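PDB 2I5R: toprim domain-containing protein from Geobacillus stearothermophilus, which is of unknown function but binds magnesium in a Toprim domain, a fold found in many enzymes that act on nucleic acids. Local coordinates for residues E8-V13 with D49-Y54; V56-D61 with A80-I85; D61-G66 with Y89-A94. All blocks are in the same frame, centred on the assembly; numbering follows the deposited sequence. Where two conformers were deposited one is given.

Contact 1: E8-V13 with D49-Y54; sequences EKVIIV and DELEGY
Val10 reaches out of strand 9-13 to meet Leu51 and Tyr54 in the turn that follows helix 41-50. In the alpha/beta Toprim fold this packs an inner strand of the parallel sheet against the turn that carries the chain from helix 41-50 into strand 55-59. Apolar contacts carry the pair of segments, and no hydrogen bond joins them. Val10 uses both methyls. CG1, anti to the backbone N (chi1 177°), lies 4.1 Å from Leu51 CD1. Val10 CG2 is 3.9 Å from Leu51 CD2 and 3.7 Å from Tyr54 CD1. Leu51 CD2 sits above one face of the Tyr54 ring, offset toward its rim. Further along the strand, Ile12 CD1 comes within 4.5 Å of Leu51 CD1, a looser touch. Ile12 packs further on Val56 and Val33 of the adjoining strands.

Segment 49-54 is shaped by a type II beta turn from Leu51 to Tyr54, closed by Tyr54 N to Leu51 O at 2.9 Å. Gly53 has a positive phi (94°) in it, as suits glycine. Glu8 borders the contact, and Glu8 O lies 3.5 Å from Tyr54 CA.

Contact 2: V56-D61 with A80-I85; sequences VYLLAD and AEHLYI. With MG (magnesium ion), chain D.
Three backbone hydrogen bonds join Val56, Leu58, Glu81 and Leu83 in parallel pairing. They tie strand 55-59 to strand 81-83, one of the two edge strands of the sheet within the chain, in a beta-alpha-beta unit whose crossover is helix 64-76. Glu81 N gives a nearly straight bond to Val56 O (2.9 Å, 179°). Leu58 N donates to Glu81 O at 2.8 Å, and Leu83 N to Leu58 O at 2.9 Å. Further along, a water links the two segments, donating to Ala60 O and accepting from Ile85 N. Past the strand, Asp61 OD2 binds the magnesium ion.

On one face, Tyr57 and Glu81 run side by side, ring and carboxylate planes 43° apart. Glu81 OE1 lies 3.4 Å from Tyr57 CE1. Tyr57 OH is hydrogen-bonded to Asp55. Leu83 CD1 lies 3.8 Å from Tyr57 CD1. Helix 97-106 covers this face, with Leu100 on Leu59 and Leu104 on Leu83.

Helix 64-76 packs on the other face, against Leu58. Leu58 and His82 lie side by side there, pointing the same way, with Leu58 CD2 3.6 Å from His82 CE1. His82 ND1 is hydrogen-bonded to Arg70 NH1. On the Tyr57 face, Leu59 CD1 touches Ile85 CG2 at 4.0 Å.

Contact 3: D61-G66 with Y89-A94; sequences DADEAG and YREVAA. With MG (magnesium ion), chain D.
Asp61, Asp63 and Glu91 each give one carboxylate oxygen to the magnesium ion. Asp61 OD2, Asp63 OD2 and Glu91 OE2 all bind it at 2.1 Å, and three waters complete six ligands. Glu91 OE2 lies 2.9 Å from both Asp61 OD2 and Asp63 OD2. The metal probably offsets the repulsion between these acceptors. The carboxylate planes of Asp61 and Glu91 are 57° apart, those of Asp63 and Glu91 72°.

The second oxygens of the two aspartates are also used. Asp61 OD1 accepts from Val92 N at 2.9 Å, with the donor well above the carboxylate plane. A water that accepts from Ala93 N lies 2.8 Å from Asp61 OD1 and probably donates to it. Asp63 OD1 accepts from Gly66 N and from a metal-bound water. Asp63 stands at the N-cap of helix 64-76, and the Gly66 bond is its capping bond.

The DxD pair Asp61 and Asp63 after strand 55-59 is a Toprim signature. Glu91, from the loop before helix 97-106, is the third protein ligand here. Glu14, probably the signature glutamate, touches Asp61 but is not among the ion's ligands. Asp63 links helix start to metal. Its CG lies between the backbone N and the carbonyl carbon (chi1 53°), letting one oxygen reach Gly66 N and the other the ion.

Ala62 N, at the centre of an inverse gamma turn, donates to Arg90 O at 2.7 Å, nearly in line with the C=O bond but bent at the hydrogen. This backbone bond joins the two loops beside the metal. Ala62 O lies over one face of the Arg90 guanidinium, 3.5 Å from Arg90 NE. Arg90 NE donates to a water, and that water donates to Asp63 OD2 at 2.6 Å.

In the fold
Contact 2 is the buried one. Contacts 1 and 3 are partly buried and lie on opposite sides of the chain's centre, their centres about 22 Å apart. Contacts 1 and 2 reach the same sheet, because strands 9-13 and 55-59 are neighbours in it. Contact 1 is apolar between its segments, whereas contact 2 combines strand pairing with packing on both faces. Contacts 2 and 3 share Asp61, which ends the segment from strand 55-59 and begins the one leading into helix 64-76. Their segments alternate along the chain. Ile85 of contact 2 packs on the backbone of Glu91 in contact 3, where carboxylates, metal and water replace the hydrophobic interior.

Contact 1: E8-V13 with D49-Y54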
loop_
_atom_site.group_PDB
_atom_site.type_symbol
_atom_site.label_atom_id
_atom_site.label_comp_id
_atom_site.label_asym_id
_atom_site.label_seq_id
_atom_site.Cartn_x
_atom_site.Cartn_y
_atom_site.Cartn_z
ATOM N N GLU A 8 -6.703 -9.613 -7.466
ATOM C CA GLU A 8 -7.608 -9.269 -6.374
ATOM C C GLU A 8 -6.964 -8.534 -5.215
ATOM O O GLU A 8 -7.633 -8.221 -4.240
ATOM C CB GLU A 8 -8.326 -10.518 -5.887
ATOM C CG GLU A 8 -9.366 -10.962 -6.869
ATOM C CD GLU A 8 -10.353 -11.943 -6.293
ATOM O OE1 GLU A 8 -9.905 -12.934 -5.673
ATOM O OE2 GLU A 8 -11.572 -11.701 -6.470
ATOM N N LYS A 9 -5.676 -8.245 -5.326
ATOM C CA LYS A 9 -4.991 -7.517 -4.261
ATOM C C LYS A 9 -4.790 -6.074 -4.691
ATOM O O LYS A 9 -4.528 -5.791 -5.861
ATOM C CB LYS A 9 -3.635 -8.146 -3.952
ATOM C CG LYS A 9 -3.726 -9.566 -3.413
ATOM C CD LYS A 9 -2.331 -10.108 -3.134
ATOM C CE LYS A 9 -2.400 -11.569 -2.726
ATOM N NZ LYS A 9 -1.049 -12.039 -2.340
ATOM N N VAL A 10 -4.932 -5.170 -3.735
ATOM C CA VAL A 10 -4.742 -3.746 -3.997
ATOM C C VAL A 10 -3.931 -3.159 -2.863
ATOM O O VAL A 10 -4.217 -3.399 -1.701
ATOM C CB VAL A 10 -6.098 -3.000 -4.089
ATOM C CG1 VAL A 10 -5.882 -1.487 -4.299
ATOM C CG2 VAL A 10 -7.009 -3.592 -5.160
ATOM N N ILE A 11 -2.890 -2.409 -3.214
ATOM C CA ILE A 11 -2.140 -1.638 -2.232
ATOM C C ILE A 11 -2.377 -0.161 -2.494
ATOM O O ILE A 11 -2.256 0.298 -3.632
ATOM C CB ILE A 11 -0.631 -1.927 -2.276
ATOM C CG1 ILE A 11 -0.367 -3.368 -1.898
ATOM C CG2 ILE A 11 0.122 -1.036 -1.240
ATOM C CD1 ILE A 11 1.031 -3.822 -2.274
ATOM N N ILE A 12 -2.693 0.575 -1.437
ATOM C CA ILE A 12 -2.921 2.004 -1.558
ATOM C C ILE A 12 -1.754 2.693 -0.880
ATOM O O ILE A 12 -1.360 2.326 0.244
ATOM C CB ILE A 12 -4.286 2.434 -0.973
ATOM C CG1 ILE A 12 -5.420 1.695 -1.722
ATOM C CG2 ILE A 12 -4.441 3.989 -1.024
ATOM C CD1 ILE A 12 -6.785 1.832 -1.074
ATOM N N VAL A 13 -1.186 3.672 -1.596
ATOM C CA VAL A 13 -0.068 4.484 -1.108
ATOM C C VAL A 13 -0.351 5.966 -1.327
ATOM O O VAL A 13 -1.284 6.319 -2.054
ATOM C CB VAL A 13 1.259 4.139 -1.824
ATOM C CG1 VAL A 13 1.679 2.682 -1.539
ATOM C CG2 VAL A 13 1.168 4.422 -3.325
ATOM N N ASP A 49 -16.249 1.438 -2.377
ATOM C CA ASP A 49 -17.313 0.779 -3.130
ATOM C C ASP A 49 -16.792 -0.042 -4.311
ATOM O O ASP A 49 -17.223 -1.176 -4.523
ATOM C CB ASP A 49 -18.320 1.809 -3.637
ATOM C CG ASP A 49 -19.235 2.320 -2.542
ATOM O OD1 ASP A 49 -19.335 1.658 -1.487
ATOM O OD2 ASP A 49 -19.872 3.377 -2.745
ATOM N N GLU A 50 -15.873 0.541 -5.078
ATOM C CA GLU A 50 -15.325 -0.119 -6.260
ATOM C C GLU A 50 -14.485 -1.329 -5.865
ATOM O O GLU A 50 -14.469 -2.337 -6.573
ATOM C CB GLU A 50 -14.469 0.854 -7.072
ATOM C CG GLU A 50 -15.270 1.883 -7.863
ATOM C CD GLU A 50 -14.385 2.917 -8.532
ATOM O OE1 GLU A 50 -13.287 3.197 -8.002
ATOM O OE2 GLU A 50 -14.797 3.456 -9.580
ATOM N N LEU A 51 -13.809 -1.234 -4.721
ATOM C CA LEU A 51 -12.893 -2.294 -4.304
ATOM C C LEU A 51 -13.563 -3.344 -3.421
ATOM O O LEU A 51 -12.893 -4.160 -2.790
ATOM C CB LEU A 51 -11.649 -1.701 -3.640
ATOM C CG LEU A 51 -10.829 -0.820 -4.592
ATOM C CD1 LEU A 51 -9.718 -0.140 -3.838
ATOM C CD2 LEU A 51 -10.278 -1.613 -5.800
ATOM N N GLU A 52 -14.892 -3.339 -3.401
ATOM C CA GLU A 52 -15.629 -4.362 -2.690
ATOM C C GLU A 52 -15.212 -5.716 -3.236
ATOM O O GLU A 52 -15.256 -5.940 -4.446
ATOM C CB GLU A 52 -17.145 -4.171 -2.850
ATOM C CG GLU A 52 -17.965 -5.140 -1.995
ATOM C CD GLU A 52 -17.440 -5.203 -0.534
ATOM O OE1 GLU A 52 -17.374 -4.136 0.164
ATOM O OE2 GLU A 52 -17.088 -6.320 -0.086
ATOM N N GLY A 53 -14.772 -6.602 -2.350
ATOM C CA GLY A 53 -14.399 -7.949 -2.758
ATOM C C GLY A 53 -12.923 -8.095 -3.055
ATOM O O GLY A 53 -12.445 -9.204 -3.303
ATOM N N TYR A 54 -12.207 -6.976 -3.055
ATOM C CA TYR A 54 -10.758 -7.005 -3.218
ATOM C C TYR A 54 -10.102 -7.122 -1.860
ATOM O O TYR A 54 -10.733 -6.845 -0.831
ATOM C CB TYR A 54 -10.260 -5.764 -3.962
ATOM C CG TYR A 54 -10.563 -5.788 -5.448
ATOM C CD1 TYR A 54 -9.548 -6.032 -6.378
ATOM C CD2 TYR A 54 -11.861 -5.582 -5.923
ATOM C CE1 TYR A 54 -9.811 -6.060 -7.751
ATOM C CE2 TYR A 54 -12.139 -5.616 -7.298
ATOM C CZ TYR A 54 -11.107 -5.852 -8.205
ATOM O OH TYR A 54 -11.368 -5.885 -9.563
#

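Contact 2: V56-D61 with A80-I85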
loop_
_atom_site.group_PDB
_atom_site.type_symbol
_atom_site.label_atom_id
_atom_site.label_comp_id
_atom_site.label_asym_id
_atom_site.label_seq_id
_atom_site.Cartn_x
_atom_site.Cartn_y
_atom_site.Cartn_z
ATOM N N VAL A 56 -7.598 -5.517 0.171
ATOM C CA VAL A 56 -7.037 -4.163 0.135
ATOM C C VAL A 56 -6.099 -3.837 1.311
ATOM O O VAL A 56 -6.378 -4.213 2.468
ATOM C CB VAL A 56 -8.180 -3.112 0.102
ATOM C CG1 VAL A 56 -7.609 -1.683 -0.010
ATOM C CG2 VAL A 56 -9.146 -3.424 -1.063
ATOM N N TYR A 57 -5.001 -3.137 0.994
ATOM C CA TYR A 57 -3.974 -2.778 1.992
ATOM C C TYR A 57 -3.606 -1.320 1.846
ATOM O O TYR A 57 -3.610 -0.800 0.733
ATOM C CB TYR A 57 -2.704 -3.602 1.804
ATOM C CG TYR A 57 -2.933 -5.079 1.887
ATOM C CD1 TYR A 57 -2.621 -5.779 3.047
ATOM C CD2 TYR A 57 -3.439 -5.782 0.797
ATOM C CE1 TYR A 57 -2.830 -7.134 3.134
ATOM C CE2 TYR A 57 -3.664 -7.150 0.870
ATOM C CZ TYR A 57 -3.360 -7.818 2.042
ATOM O OH TYR A 57 -3.548 -9.179 2.116
ATOM N N LEU A 58 -3.267 -0.683 2.969
ATOM C CA LEU A 58 -2.802 0.706 2.963
ATOM C C LEU A 58 -1.400 0.757 3.536
ATOM O O LEU A 58 -1.188 0.335 4.676
ATOM C CB LEU A 58 -3.715 1.599 3.839
ATOM C CG LEU A 58 -3.228 3.060 4.016
ATOM C CD1 LEU A 58 -3.312 3.849 2.704
ATOM C CD2 LEU A 58 -4.065 3.831 5.078
ATOM N N LEU A 59 -0.457 1.297 2.768
ATOM C CA LEU A 59 0.926 1.406 3.210
ATOM C C LEU A 59 1.302 2.897 3.204
ATOM O O LEU A 59 1.477 3.495 2.139
ATOM C CB LEU A 59 1.847 0.575 2.317
ATOM C CG LEU A 59 3.354 0.733 2.563
ATOM C CD1 LEU A 59 3.748 0.240 3.958
ATOM C CD2 LEU A 59 4.110 -0.012 1.493
ATOM N N ALA A 60 1.383 3.472 4.403
ATOM C CA ALA A 60 1.622 4.920 4.561
ATOM C C ALA A 60 2.913 5.192 5.332
ATOM O O ALA A 60 3.408 4.331 6.090
ATOM C CB ALA A 60 0.437 5.582 5.286
ATOM N N ASP A 61 3.442 6.404 5.189
ATOM C CA ASP A 61 4.652 6.796 5.915
ATOM C C ASP A 61 4.422 6.824 7.416
ATOM O O ASP A 61 3.289 6.979 7.856
ATOM C CB ASP A 61 5.107 8.205 5.521
ATOM C CG ASP A 61 5.628 8.312 4.094
ATOM O OD1 ASP A 61 5.877 7.293 3.411
ATOM O OD2 ASP A 61 5.821 9.484 3.677
ATOM N N ALA A 80 -9.767 -1.897 4.627
ATOM C CA ALA A 80 -8.365 -1.840 4.234
ATOM C C ALA A 80 -7.483 -2.217 5.406
ATOM O O ALA A 80 -7.653 -1.672 6.507
ATOM C CB ALA A 80 -7.994 -0.461 3.699
ATOM N N GLU A 81 -6.532 -3.115 5.148
ATOM C CA GLU A 81 -5.587 -3.580 6.148
ATOM C C GLU A 81 -4.358 -2.682 6.143
ATOM O O GLU A 81 -3.809 -2.386 5.099
ATOM C CB GLU A 81 -5.160 -5.008 5.795
ATOM C CG GLU A 81 -4.141 -5.604 6.752
ATOM C CD GLU A 81 -3.927 -7.087 6.525
ATOM O OE1 GLU A 81 -4.760 -7.730 5.831
ATOM O OE2 GLU A 81 -2.918 -7.601 7.050
ATOM N N HIS A 82 -3.910 -2.279 7.322
ATOM C CA HIS A 82 -2.767 -1.377 7.415
ATOM C C HIS A 82 -1.442 -2.088 7.537
ATOM O O HIS A 82 -1.250 -2.943 8.430
ATOM C CB HIS A 82 -2.967 -0.426 8.590
ATOM C CG HIS A 82 -4.116 0.500 8.403
ATOM N ND1 HIS A 82 -3.971 1.868 8.408
ATOM C CD2 HIS A 82 -5.429 0.259 8.162
ATOM C CE1 HIS A 82 -5.153 2.433 8.215
ATOM N NE2 HIS A 82 -6.051 1.479 8.055
ATOM N N LEU A 83 -0.529 -1.721 6.635
ATOM C CA LEU A 83 0.847 -2.207 6.634
ATOM C C LEU A 83 1.768 -1.100 7.083
ATOM O O LEU A 83 1.515 0.075 6.800
ATOM C CB LEU A 83 1.243 -2.666 5.234
ATOM C CG LEU A 83 0.367 -3.813 4.699
ATOM C CD1 LEU A 83 0.845 -4.270 3.334
ATOM C CD2 LEU A 83 0.308 -4.980 5.690
ATOM N N TYR A 84 2.832 -1.479 7.792
ATOM C CA TYR A 84 3.740 -0.495 8.385
ATOM C C TYR A 84 5.191 -0.780 8.043
ATOM O O TYR A 84 5.605 -1.953 7.984
ATOM C CB TYR A 84 3.596 -0.453 9.914
ATOM C CG TYR A 84 2.309 0.154 10.425
ATOM C CD1 TYR A 84 2.250 1.494 10.831
ATOM C CD2 TYR A 84 1.145 -0.611 10.507
ATOM C CE1 TYR A 84 1.044 2.048 11.319
ATOM C CE2 TYR A 84 -0.047 -0.068 10.979
ATOM C CZ TYR A 84 -0.092 1.256 11.379
ATOM O OH TYR A 84 -1.278 1.775 11.843
ATOM N N ILE A 85 5.958 0.289 7.833
ATOM C CA ILE A 85 7.408 0.163 7.739
ATOM C C ILE A 85 7.989 0.528 9.109
ATOM O O ILE A 85 7.296 1.085 9.969
ATOM C CB ILE A 85 8.056 1.051 6.658
ATOM C CG1 ILE A 85 7.799 2.520 6.996
ATOM C CG2 ILE A 85 7.567 0.661 5.235
ATOM C CD1 ILE A 85 8.756 3.488 6.322
HETATM MG MG MG D . 5.692 11.478 4.290
HETATM O O HOH W 1 4.386 2.761 8.247
HETATM O O HOH W 2 3.681 11.230 4.459
HETATM O O HOH W 3 5.416 13.424 4.712
HETATM O O HOH W 4 5.536 11.950 2.175
#

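Contact 3: D61-G66 with Y89-A94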
loop_
_atom_site.group_PDB
_atom_site.type_symbol
_atom_site.label_atom_id
_atom_site.label_comp_id
_atom_site.label_asym_id
_atom_site.label_seq_id
_atom_site.Cartn_x
_atom_site.Cartn_y
_atom_site.Cartn_z
ATOM N N ASP A 61 3.442 6.404 5.189
ATOM C CA ASP A 61 4.652 6.796 5.915
ATOM C C ASP A 61 4.422 6.824 7.416
ATOM O O ASP A 61 3.289 6.979 7.856
ATOM C CB ASP A 61 5.107 8.205 5.521
ATOM C CG ASP A 61 5.628 8.312 4.094
ATOM O OD1 ASP A 61 5.877 7.293 3.411
ATOM O OD2 ASP A 61 5.821 9.484 3.677
ATOM N N ALA A 62 5.513 6.693 8.185
ATOM C CA ALA A 62 5.516 6.980 9.632
ATOM C C ALA A 62 5.699 8.471 9.897
ATOM O O ALA A 62 6.752 8.917 10.376
ATOM C CB ALA A 62 6.613 6.170 10.346
ATOM N N ASP A 63 4.689 9.262 9.553
ATOM C CA ASP A 63 4.726 10.698 9.792
ATOM C C ASP A 63 3.302 11.193 9.930
ATOM O O ASP A 63 2.370 10.391 9.767
ATOM C CB ASP A 63 5.549 11.437 8.707
ATOM C CG ASP A 63 5.115 11.117 7.285
ATOM O OD1 ASP A 63 3.935 10.792 7.064
ATOM O OD2 ASP A 63 5.972 11.222 6.368
ATOM N N GLU A 64 3.118 12.481 10.229
ATOM C CA GLU A 64 1.769 13.013 10.450
ATOM C C GLU A 64 0.836 12.872 9.247
ATOM O O GLU A 64 -0.346 12.536 9.411
ATOM C CB GLU A 64 1.805 14.453 10.992
ATOM C CG GLU A 64 2.056 15.540 9.952
ATOM C CD GLU A 64 2.178 16.925 10.582
ATOM O OE1 GLU A 64 3.087 17.677 10.177
ATOM O OE2 GLU A 64 1.375 17.258 11.487
ATOM N N ALA A 65 1.365 13.098 8.047
ATOM C CA ALA A 65 0.552 13.017 6.845
ATOM C C ALA A 65 0.134 11.572 6.609
ATOM O O ALA A 65 -1.018 11.311 6.212
ATOM C CB ALA A 65 1.306 13.561 5.640
ATOM N N GLY A 66 1.056 10.635 6.856
ATOM C CA GLY A 66 0.742 9.205 6.688
ATOM C C GLY A 66 -0.328 8.794 7.682
ATOM O O GLY A 66 -1.283 8.093 7.341
ATOM N N TYR A 89 13.087 4.085 9.403
ATOM C CA TYR A 89 13.174 4.555 8.010
ATOM C C TYR A 89 12.216 5.710 7.693
ATOM O O TYR A 89 12.453 6.477 6.764
ATOM C CB TYR A 89 12.945 3.393 7.021
ATOM C CG TYR A 89 13.983 2.284 7.205
ATOM C CD1 TYR A 89 15.335 2.537 7.011
ATOM C CD2 TYR A 89 13.612 1.006 7.584
ATOM C CE1 TYR A 89 16.293 1.533 7.190
ATOM C CE2 TYR A 89 14.567 -0.005 7.759
ATOM C CZ TYR A 89 15.902 0.260 7.547
ATOM O OH TYR A 89 16.885 -0.722 7.714
ATOM N N ARG A 90 11.156 5.812 8.486
ATOM C CA ARG A 90 10.268 6.980 8.505
ATOM C C ARG A 90 9.316 6.993 7.327
ATOM O O ARG A 90 8.100 6.988 7.518
ATOM C CB ARG A 90 11.048 8.290 8.525
ATOM C CG ARG A 90 10.159 9.511 8.542
ATOM C CD ARG A 90 10.303 10.320 9.827
ATOM N NE ARG A 90 9.256 11.344 9.889
ATOM C CZ ARG A 90 8.991 12.088 10.956
ATOM N NH1 ARG A 90 9.697 11.915 12.070
ATOM N NH2 ARG A 90 8.023 13.001 10.911
ATOM N N GLU A 91 9.865 7.021 6.117
ATOM C CA GLU A 91 9.019 7.089 4.918
ATOM C C GLU A 91 9.232 5.904 3.996
ATOM O O GLU A 91 10.332 5.353 3.893
ATOM C CB GLU A 91 9.217 8.412 4.187
ATOM C CG GLU A 91 8.831 9.618 5.023
ATOM C CD GLU A 91 8.829 10.893 4.208
ATOM O OE1 GLU A 91 9.905 11.177 3.632
ATOM O OE2 GLU A 91 7.777 11.601 4.134
ATOM N N VAL A 92 8.159 5.490 3.334
ATOM C CA VAL A 92 8.230 4.402 2.358
ATOM C C VAL A 92 9.353 4.686 1.351
ATOM O O VAL A 92 10.117 3.778 0.996
ATOM C CB VAL A 92 6.860 4.201 1.634
ATOM C CG1 VAL A 92 6.969 3.136 0.539
ATOM C CG2 VAL A 92 5.781 3.849 2.635
ATOM N N ALA A 93 9.459 5.941 0.924
ATOM C CA ALA A 93 10.495 6.355 -0.023
ATOM C C ALA A 93 11.922 6.117 0.495
ATOM O O ALA A 93 12.832 5.844 -0.290
ATOM C CB ALA A 93 10.297 7.807 -0.422
ATOM N N ALA A 94 12.112 6.226 1.811
ATOM C CA ALA A 94 13.425 6.091 2.437
ATOM C C ALA A 94 13.739 4.649 2.851
ATOM O O ALA A 94 14.887 4.320 3.139
ATOM C CB ALA A 94 13.522 7.009 3.639
HETATM MG MG MG D . 5.692 11.478 4.290
HETATM O O HOH W 5 7.363 7.921 1.161
HETATM O O HOH W 6 8.218 12.324 7.137
HETATM O O HOH W 2 3.681 11.230 4.459
HETATM O O HOH W 3 5.416 13.424 4.712
HETATM O O HOH W 4 5.536 11.950 2.175
#